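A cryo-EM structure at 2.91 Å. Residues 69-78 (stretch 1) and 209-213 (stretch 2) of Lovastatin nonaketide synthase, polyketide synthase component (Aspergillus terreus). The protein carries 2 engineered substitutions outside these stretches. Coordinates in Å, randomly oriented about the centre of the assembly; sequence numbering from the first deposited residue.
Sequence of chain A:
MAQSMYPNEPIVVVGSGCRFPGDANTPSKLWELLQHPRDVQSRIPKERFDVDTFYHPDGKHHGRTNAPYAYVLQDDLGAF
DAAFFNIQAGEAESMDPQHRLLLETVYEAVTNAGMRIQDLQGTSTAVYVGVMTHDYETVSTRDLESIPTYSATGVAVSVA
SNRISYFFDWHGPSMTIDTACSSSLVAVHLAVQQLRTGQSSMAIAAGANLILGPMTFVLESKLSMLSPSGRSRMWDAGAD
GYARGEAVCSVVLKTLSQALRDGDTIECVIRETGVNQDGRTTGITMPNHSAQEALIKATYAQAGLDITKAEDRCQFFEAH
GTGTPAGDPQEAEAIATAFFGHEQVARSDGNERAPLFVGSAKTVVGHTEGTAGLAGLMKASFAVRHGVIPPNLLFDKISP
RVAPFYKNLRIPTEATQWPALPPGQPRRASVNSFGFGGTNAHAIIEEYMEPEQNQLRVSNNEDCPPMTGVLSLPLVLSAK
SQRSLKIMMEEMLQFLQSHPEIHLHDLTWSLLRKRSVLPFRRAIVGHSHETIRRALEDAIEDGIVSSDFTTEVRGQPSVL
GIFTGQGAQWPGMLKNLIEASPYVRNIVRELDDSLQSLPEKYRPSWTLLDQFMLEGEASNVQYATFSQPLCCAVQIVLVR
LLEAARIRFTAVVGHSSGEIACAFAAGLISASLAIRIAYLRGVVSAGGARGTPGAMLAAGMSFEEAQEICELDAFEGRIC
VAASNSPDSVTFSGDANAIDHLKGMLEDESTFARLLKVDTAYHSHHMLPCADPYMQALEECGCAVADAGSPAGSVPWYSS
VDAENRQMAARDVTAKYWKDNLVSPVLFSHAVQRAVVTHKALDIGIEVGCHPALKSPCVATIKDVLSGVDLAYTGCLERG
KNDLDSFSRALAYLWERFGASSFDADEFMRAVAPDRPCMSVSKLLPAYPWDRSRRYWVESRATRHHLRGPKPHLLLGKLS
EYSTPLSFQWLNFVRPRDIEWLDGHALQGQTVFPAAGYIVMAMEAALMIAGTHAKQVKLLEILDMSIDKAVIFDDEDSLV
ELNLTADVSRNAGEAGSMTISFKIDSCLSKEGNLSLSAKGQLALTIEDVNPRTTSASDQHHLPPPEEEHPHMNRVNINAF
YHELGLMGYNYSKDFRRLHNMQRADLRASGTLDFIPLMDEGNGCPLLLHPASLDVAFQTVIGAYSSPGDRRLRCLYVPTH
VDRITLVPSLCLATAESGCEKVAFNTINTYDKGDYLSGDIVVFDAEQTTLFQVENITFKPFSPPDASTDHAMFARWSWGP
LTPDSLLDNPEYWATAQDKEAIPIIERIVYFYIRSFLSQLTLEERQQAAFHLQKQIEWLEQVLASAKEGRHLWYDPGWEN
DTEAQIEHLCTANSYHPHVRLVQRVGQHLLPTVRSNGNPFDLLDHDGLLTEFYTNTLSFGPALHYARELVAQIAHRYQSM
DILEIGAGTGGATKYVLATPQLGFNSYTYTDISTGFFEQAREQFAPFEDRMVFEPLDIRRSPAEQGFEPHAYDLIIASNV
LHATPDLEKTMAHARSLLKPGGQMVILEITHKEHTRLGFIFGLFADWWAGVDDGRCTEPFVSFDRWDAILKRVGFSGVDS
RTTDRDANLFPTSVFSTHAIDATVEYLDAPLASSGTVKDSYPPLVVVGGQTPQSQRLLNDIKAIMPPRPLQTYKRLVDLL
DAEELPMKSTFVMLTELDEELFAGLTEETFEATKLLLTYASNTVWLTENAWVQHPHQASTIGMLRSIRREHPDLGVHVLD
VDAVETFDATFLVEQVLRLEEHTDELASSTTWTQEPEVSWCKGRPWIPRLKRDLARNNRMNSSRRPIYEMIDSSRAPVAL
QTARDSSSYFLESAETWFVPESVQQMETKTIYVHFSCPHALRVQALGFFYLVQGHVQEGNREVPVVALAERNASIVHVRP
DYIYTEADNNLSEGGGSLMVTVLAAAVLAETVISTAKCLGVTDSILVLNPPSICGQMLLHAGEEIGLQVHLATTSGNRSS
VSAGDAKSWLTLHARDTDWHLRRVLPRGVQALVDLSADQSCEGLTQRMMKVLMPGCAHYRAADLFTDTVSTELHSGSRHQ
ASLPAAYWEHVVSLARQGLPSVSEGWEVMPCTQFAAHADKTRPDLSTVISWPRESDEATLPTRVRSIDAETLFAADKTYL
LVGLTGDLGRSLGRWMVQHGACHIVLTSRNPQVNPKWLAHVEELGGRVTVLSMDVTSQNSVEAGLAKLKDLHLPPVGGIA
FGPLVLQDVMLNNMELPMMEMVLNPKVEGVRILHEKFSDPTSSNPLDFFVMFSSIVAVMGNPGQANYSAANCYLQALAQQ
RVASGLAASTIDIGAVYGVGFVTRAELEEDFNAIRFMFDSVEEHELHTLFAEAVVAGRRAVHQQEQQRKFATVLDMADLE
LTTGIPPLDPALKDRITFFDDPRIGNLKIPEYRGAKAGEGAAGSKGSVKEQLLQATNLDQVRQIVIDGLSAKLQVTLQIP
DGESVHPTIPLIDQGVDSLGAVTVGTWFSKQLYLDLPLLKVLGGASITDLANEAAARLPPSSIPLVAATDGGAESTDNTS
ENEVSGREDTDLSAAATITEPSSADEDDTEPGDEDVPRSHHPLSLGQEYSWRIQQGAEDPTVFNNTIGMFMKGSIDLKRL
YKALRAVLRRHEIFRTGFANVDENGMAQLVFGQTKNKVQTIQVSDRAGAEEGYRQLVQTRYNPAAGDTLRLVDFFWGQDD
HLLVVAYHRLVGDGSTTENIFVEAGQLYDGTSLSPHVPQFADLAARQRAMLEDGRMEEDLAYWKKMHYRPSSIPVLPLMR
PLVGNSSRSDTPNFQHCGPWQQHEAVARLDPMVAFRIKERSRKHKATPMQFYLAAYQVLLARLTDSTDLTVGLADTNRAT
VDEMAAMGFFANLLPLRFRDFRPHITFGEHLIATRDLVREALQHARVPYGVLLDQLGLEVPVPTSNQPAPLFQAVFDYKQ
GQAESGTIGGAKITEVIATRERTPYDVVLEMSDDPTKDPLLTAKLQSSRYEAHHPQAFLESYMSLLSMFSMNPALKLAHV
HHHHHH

Stretch 1 (69-78) YAYVLQDDLG
Stretch 2 209-213: NLILG

The two stretches meet through apolar side chains alone; no hydrogen bond crosses between them. The contact is small, burying 235 Å² summed over both sides. The closest CA atoms are those of Val-72 and Ile-211, 7.2 Å apart, so side chains must fill the gap.

Tyr-69 and Ala-70 are in strand conformation (phi/psi -121/161 and -169/157). Tyr-69 (chi1 m) points away from stretch 2. Ala-70 points toward it, and its CB lies 3.2 Å from Ile-211 CD1, a tight apolar contact. Ile-211 is extended (-109/91), points toward stretch 1, and has chi1 m and chi2 t.

Tyr-71 (-85/80, chi1 m) leads its ring away. Its turn lets Val-72 N reach Ala-70 O at 3.0 Å, a weak hydrogen bond. Val-72 (-89/147, chi1 t) points sideways, and its CG2 lies 4.1 Å from Ile-211 CD1. That methyl therefore touches both Ala-70 and Val-72.

Leu-73 (-69/141, mt) also starts sideways, but its end comes nearer. Its CD1 lies 4.0 Å from Leu-210 CD2. Leu-210 (-133/153, mt) likewise begins sideways and brings its end in.

Gln-74 (-91/24), Asp-75 (-119/150) and Asp-76 (-77/103) carry the chain out of reach of stretch 2. Gln-74 has chi1 m and chi2 p; both aspartates have chi1 t. Asp-76 OD1 accepts a hydrogen bond from Gly-78 N at 3.2 Å, bracing the turn through Leu-77 (-65/-25) and Gly-78 (-70/-24).

Leu-77 (chi1 m, chi2 -153°) returns toward stretch 2. Its CD1 lies 3.5 Å from Leu-210 CD2 and 4.1 Å from Leu-212 CD2. Leu-212 (-114/-17, mt) starts sideways and ends nearer. These buried leucines pack by van der Waals contact, shielded from water.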

# COMPACT_ATOMS: atom_id res chain seq x y z
N TYR A 69 22.06 -13.43 -14.69
CA TYR A 69 23.38 -13.02 -15.14
C TYR A 69 23.26 -12.24 -16.44
O TYR A 69 22.24 -12.30 -17.15
CB TYR A 69 24.30 -14.22 -15.36
CG TYR A 69 24.36 -15.18 -14.20
CD1 TYR A 69 25.20 -14.95 -13.12
CD2 TYR A 69 23.57 -16.32 -14.18
CE1 TYR A 69 25.26 -15.83 -12.06
CE2 TYR A 69 23.62 -17.21 -13.13
CZ TYR A 69 24.47 -16.96 -12.07
OH TYR A 69 24.52 -17.84 -11.01
N ALA A 70 24.31 -11.49 -16.75
CA ALA A 70 24.37 -10.74 -18.00
C ALA A 70 25.79 -10.22 -18.17
O ALA A 70 26.54 -10.07 -17.21
CB ALA A 70 23.37 -9.57 -18.00
N TYR A 71 26.14 -9.95 -19.43
CA TYR A 71 27.42 -9.35 -19.77
C TYR A 71 27.27 -7.84 -19.62
O TYR A 71 27.06 -7.09 -20.58
CB TYR A 71 27.85 -9.75 -21.17
CG TYR A 71 28.09 -11.24 -21.34
CD1 TYR A 71 27.05 -12.14 -21.31
CD2 TYR A 71 29.38 -11.73 -21.54
CE1 TYR A 71 27.27 -13.49 -21.46
CE2 TYR A 71 29.60 -13.08 -21.70
CZ TYR A 71 28.55 -13.96 -21.66
OH TYR A 71 28.77 -15.31 -21.82
N VAL A 72 27.35 -7.39 -18.37
CA VAL A 72 27.04 -6.02 -17.99
C VAL A 72 28.29 -5.16 -18.10
O VAL A 72 29.41 -5.62 -17.87
CB VAL A 72 26.45 -5.98 -16.56
CG1 VAL A 72 26.07 -4.57 -16.17
CG2 VAL A 72 25.25 -6.91 -16.45
N LEU A 73 28.08 -3.89 -18.44
CA LEU A 73 29.18 -2.93 -18.46
C LEU A 73 29.65 -2.65 -17.04
O LEU A 73 28.85 -2.56 -16.10
CB LEU A 73 28.74 -1.63 -19.13
CG LEU A 73 28.27 -1.74 -20.57
CD1 LEU A 73 27.81 -0.39 -21.09
CD2 LEU A 73 29.36 -2.29 -21.46
N GLN A 74 30.97 -2.52 -16.88
CA GLN A 74 31.57 -2.22 -15.59
C GLN A 74 31.72 -0.72 -15.35
O GLN A 74 32.58 -0.31 -14.57
CB GLN A 74 32.94 -2.91 -15.49
CG GLN A 74 32.87 -4.43 -15.39
CD GLN A 74 32.38 -5.08 -16.67
OE1 GLN A 74 32.40 -4.46 -17.74
NE2 GLN A 74 31.93 -6.32 -16.57
N ASP A 75 30.90 0.09 -16.01
CA ASP A 75 30.95 1.54 -15.88
C ASP A 75 29.62 2.05 -15.34
O ASP A 75 28.56 1.45 -15.56
CB ASP A 75 31.24 2.20 -17.23
CG ASP A 75 31.42 3.70 -17.11
OD1 ASP A 75 31.39 4.23 -15.98
OD2 ASP A 75 31.60 4.36 -18.16
N ASP A 76 29.68 3.16 -14.60
CA ASP A 76 28.49 3.80 -14.07
C ASP A 76 27.80 4.55 -15.20
O ASP A 76 28.24 5.63 -15.60
CB ASP A 76 28.85 4.74 -12.93
CG ASP A 76 27.64 5.39 -12.29
OD1 ASP A 76 26.50 5.03 -12.68
OD2 ASP A 76 27.81 6.25 -11.41
N LEU A 77 26.72 3.98 -15.72
CA LEU A 77 26.04 4.58 -16.87
C LEU A 77 25.44 5.93 -16.54
O LEU A 77 25.27 6.76 -17.45
CB LEU A 77 24.96 3.64 -17.39
CG LEU A 77 25.41 2.22 -17.76
CD1 LEU A 77 24.50 1.65 -18.81
CD2 LEU A 77 26.85 2.19 -18.25
N GLY A 78 25.12 6.18 -15.27
CA GLY A 78 24.69 7.51 -14.88
C GLY A 78 25.80 8.54 -14.91
O GLY A 78 25.52 9.73 -15.05
N ASN A 209 22.11 -1.50 -26.29
CA ASN A 209 21.31 -2.35 -25.41
C ASN A 209 21.88 -2.23 -24.01
O ASN A 209 23.07 -2.44 -23.81
CB ASN A 209 21.32 -3.80 -25.87
CG ASN A 209 20.67 -4.73 -24.85
OD1 ASN A 209 19.45 -4.89 -24.83
ND2 ASN A 209 21.49 -5.34 -24.01
N LEU A 210 21.02 -1.89 -23.06
CA LEU A 210 21.45 -1.68 -21.68
C LEU A 210 20.50 -2.40 -20.73
O LEU A 210 19.33 -2.61 -21.03
CB LEU A 210 21.50 -0.19 -21.34
CG LEU A 210 22.55 0.61 -22.11
CD1 LEU A 210 22.48 2.07 -21.71
CD2 LEU A 210 23.94 0.06 -21.86
N ILE A 211 21.05 -2.76 -19.57
CA ILE A 211 20.31 -3.48 -18.55
C ILE A 211 20.07 -2.53 -17.39
O ILE A 211 20.89 -2.42 -16.47
CB ILE A 211 21.07 -4.74 -18.10
CG1 ILE A 211 21.02 -5.79 -19.21
CG2 ILE A 211 20.49 -5.28 -16.82
CD1 ILE A 211 22.11 -6.82 -19.13
N LEU A 212 18.93 -1.83 -17.43
CA LEU A 212 18.58 -0.86 -16.40
C LEU A 212 17.36 -1.27 -15.60
O LEU A 212 17.14 -0.72 -14.52
CB LEU A 212 18.31 0.51 -17.04
CG LEU A 212 19.31 0.96 -18.10
CD1 LEU A 212 18.76 2.11 -18.91
CD2 LEU A 212 20.63 1.34 -17.47
N GLY A 213 16.57 -2.22 -16.09
CA GLY A 213 15.40 -2.68 -15.39
C GLY A 213 15.10 -4.13 -15.68
O GLY A 213 15.60 -4.72 -16.64